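Nitrogenase molybdenum-iron protein alpha chain (Clostridium pasteurianum, PDB 4WES) forms, with the beta chain, the molybdenum-iron component of nitrogenase, which carries the iron-molybdenum cofactor and reduces dinitrogen to ammonia. Local coordinates at the interface of chains A and B. Sequence-based numbering; all coordinates share one arbitrary frame. Chains: chain A, Nitrogenase molybdenum-iron protein alpha chain; chain B, Nitrogenase molybdenum-iron protein beta chain.

The interface of chains A and B. Residues chain A 77, 107-109, 122, 125-126, 129; chain B 12, 14-16.
The N-terminal segment of the beta chain, a loop through B:Arg12 to B:Leu15 that runs into strand 16-17, lies against helix 120-134 of the alpha chain, strand 106-107 with the loop after it, and the start of helix 77-81. This is part of the alpha-beta interface of the nitrogenase MoFe tetramer; here an antiparallel beta bridge pairs B:Arg16 with A:Ser107. B:Arg16 N donates to A:Ser107 O at 2.9 Å, nearly along the C=O axis, and A:Ser107 N returns a bond to B:Arg16 O at 3.0 Å, in the carbonyl plane. The A:Ser107 hydroxyl OG, between backbone N and carbonyl carbon (chi1 74°), stays close to the backbone, where water 1 joins it to the B:Arg16 carbonyl.

Helix 120-134 receives the loop through A:Glu129. Its CG is anti to the carbonyl carbon (chi1 -73°) and the chain is extended beyond, long enough for one carboxylate oxygen to reach two successive amides, donors that suit an anionic acceptor. B:Leu15 N donates to A:Glu129 OE1 at 2.8 Å in an almost straight bond, and B:Ala14 N lies 3.0 Å from that A:Glu129 OE1; both come from above the carboxylate plane. B:Ala14 is the most deeply covered residue of the patch: its methyl CB packs 3.6 Å from A:Asp125 CB and meets the backbone of A:Ala126, whose own CB touches B:Leu15 CA. Two such small residues let helix and loop approach closely.

At the other end, B:Arg16 and A:Asp109 run alongside each other, each with CG anti to its backbone N. Arginine combines an apolar stem, crossing A:Ile77 CD1 obliquely, with a cationic tip for the shorter aspartate. Bends at chi2 and chi3 bring B:Arg16 NE to A:Asp109 OD2 at 3.1 Å, a nearly straight hydrogen bond that is also a salt bridge, with OD2 in the guanidinium plane but NE above the carboxylate plane. Extended A:Lys122 spans from its helix to set NZ above the A:Asp109 carbonyl plane, 3.0 Å from A:Asp109 O, which may steady the loop. B:Arg12, bent at chi3, brings NH1 to B:Leu15 O in the carbonyl plane, which may stiffen its own loop.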
loop_
_atom_site.group_PDB
_atom_site.type_symbol
_atom_site.label_atom_id
_atom_site.label_comp_id
_atom_site.label_asym_id
_atom_site.label_seq_id
_atom_site.Cartn_x
_atom_site.Cartn_y
_atom_site.Cartn_z
ATOM N N ILE A 77 -12.963 -17.717 -24.780
ATOM C CA ILE A 77 -12.875 -16.458 -24.042
ATOM C C ILE A 77 -11.609 -15.631 -24.294
ATOM O O ILE A 77 -11.678 -14.398 -24.130
ATOM C CB ILE A 77 -13.044 -16.706 -22.517
ATOM C CG1 ILE A 77 -13.415 -15.416 -21.783
ATOM C CG2 ILE A 77 -11.799 -17.352 -21.912
ATOM C CD1 ILE A 77 -14.730 -14.801 -22.250
ATOM N N SER A 107 -18.414 -11.193 -25.378
ATOM C CA SER A 107 -18.170 -12.363 -26.195
ATOM C C SER A 107 -19.219 -13.421 -25.970
ATOM O O SER A 107 -20.059 -13.351 -25.060
ATOM C CB SER A 107 -16.834 -12.962 -25.868
ATOM O OG SER A 107 -16.895 -13.618 -24.618
ATOM N N THR A 108 -19.194 -14.443 -26.849
ATOM C CA THR A 108 -20.086 -15.579 -26.709
ATOM C C THR A 108 -19.460 -16.705 -25.898
ATOM O O THR A 108 -20.140 -17.690 -25.619
ATOM C CB THR A 108 -20.489 -16.123 -28.079
ATOM O OG1 THR A 108 -19.303 -16.433 -28.815
ATOM C CG2 THR A 108 -21.341 -15.110 -28.843
ATOM N N ASP A 109 -18.193 -16.561 -25.466
ATOM C CA ASP A 109 -17.607 -17.495 -24.510
ATOM C C ASP A 109 -17.886 -18.957 -24.914
ATOM O O ASP A 109 -18.429 -19.735 -24.156
ATOM C CB ASP A 109 -18.137 -17.182 -23.101
ATOM C CG ASP A 109 -17.508 -17.965 -21.980
ATOM O OD1 ASP A 109 -16.389 -18.517 -22.123
ATOM O OD2 ASP A 109 -18.149 -17.982 -20.908
ATOM N N LYS A 122 -26.140 -19.447 -29.677
ATOM C CA LYS A 122 -25.597 -18.644 -28.616
ATOM C C LYS A 122 -25.265 -17.245 -29.119
ATOM O O LYS A 122 -25.459 -16.250 -28.430
ATOM C CB LYS A 122 -24.362 -19.306 -28.002
ATOM C CG LYS A 122 -23.898 -18.659 -26.702
ATOM C CD LYS A 122 -22.802 -19.438 -26.010
ATOM C CE LYS A 122 -22.591 -18.977 -24.587
ATOM N NZ LYS A 122 -21.409 -19.666 -23.995
ATOM N N ASP A 125 -28.462 -15.276 -29.385
ATOM C CA ASP A 125 -28.907 -14.899 -28.067
ATOM C C ASP A 125 -28.053 -13.824 -27.430
ATOM O O ASP A 125 -28.572 -12.922 -26.755
ATOM C CB ASP A 125 -29.018 -16.117 -27.152
ATOM C CG ASP A 125 -30.115 -17.095 -27.549
ATOM O OD1 ASP A 125 -31.005 -16.753 -28.349
ATOM O OD2 ASP A 125 -30.078 -18.247 -27.001
ATOM N N ALA A 126 -26.742 -13.863 -27.702
ATOM C CA ALA A 126 -25.842 -12.830 -27.201
ATOM C C ALA A 126 -26.087 -11.489 -27.854
ATOM O O ALA A 126 -26.022 -10.440 -27.207
ATOM C CB ALA A 126 -24.391 -13.250 -27.387
ATOM N N GLU A 129 -29.164 -10.137 -26.163
ATOM C CA GLU A 129 -28.840 -9.624 -24.830
ATOM C C GLU A 129 -28.105 -8.311 -24.905
ATOM O O GLU A 129 -28.421 -7.392 -24.153
ATOM C CB GLU A 129 -28.065 -10.659 -24.019
ATOM C CG GLU A 129 -28.909 -11.822 -23.549
ATOM C CD GLU A 129 -28.183 -12.928 -22.789
ATOM O OE1 GLU A 129 -26.958 -12.899 -22.659
ATOM O OE2 GLU A 129 -28.906 -13.836 -22.307
ATOM N N ARG B 12 -27.913 -13.058 -17.507
ATOM C CA ARG B 12 -27.560 -13.328 -18.878
ATOM C C ARG B 12 -27.374 -14.816 -19.068
ATOM O O ARG B 12 -26.886 -15.510 -18.164
ATOM C CB ARG B 12 -26.243 -12.609 -19.263
ATOM C CG ARG B 12 -26.418 -11.140 -19.426
ATOM C CD ARG B 12 -25.097 -10.413 -19.441
ATOM N NE ARG B 12 -24.544 -10.296 -18.091
ATOM C CZ ARG B 12 -23.357 -10.737 -17.685
ATOM N NH1 ARG B 12 -22.501 -11.325 -18.518
ATOM N NH2 ARG B 12 -23.023 -10.563 -16.425
ATOM N N ALA B 14 -26.155 -15.830 -22.441
ATOM C CA ALA B 14 -25.332 -15.973 -23.636
ATOM C C ALA B 14 -24.161 -15.002 -23.712
ATOM O O ALA B 14 -23.053 -15.391 -24.109
ATOM C CB ALA B 14 -26.195 -15.876 -24.882
ATOM N N LEU B 15 -24.411 -13.746 -23.378
ATOM C CA LEU B 15 -23.380 -12.715 -23.514
ATOM C C LEU B 15 -22.512 -12.665 -22.274
ATOM O O LEU B 15 -22.979 -12.376 -21.183
ATOM C CB LEU B 15 -24.086 -11.366 -23.685
ATOM C CG LEU B 15 -23.187 -10.188 -23.930
ATOM C CD1 LEU B 15 -22.535 -10.217 -25.297
ATOM C CD2 LEU B 15 -23.992 -8.890 -23.793
ATOM N N ARG B 16 -21.219 -12.967 -22.469
ATOM C CA ARG B 16 -20.218 -12.899 -21.403
ATOM C C ARG B 16 -19.596 -11.499 -21.448
ATOM O O ARG B 16 -19.221 -11.028 -22.509
ATOM C CB ARG B 16 -19.196 -13.987 -21.650
ATOM C CG ARG B 16 -18.019 -14.024 -20.690
ATOM C CD ARG B 16 -18.385 -14.278 -19.253
ATOM N NE ARG B 16 -18.994 -15.600 -19.094
ATOM C CZ ARG B 16 -19.837 -15.929 -18.133
ATOM N NH1 ARG B 16 -20.274 -15.032 -17.260
ATOM N NH2 ARG B 16 -20.296 -17.175 -18.048
HETATM O O HOH W 1 -16.119 -11.405 -22.781
#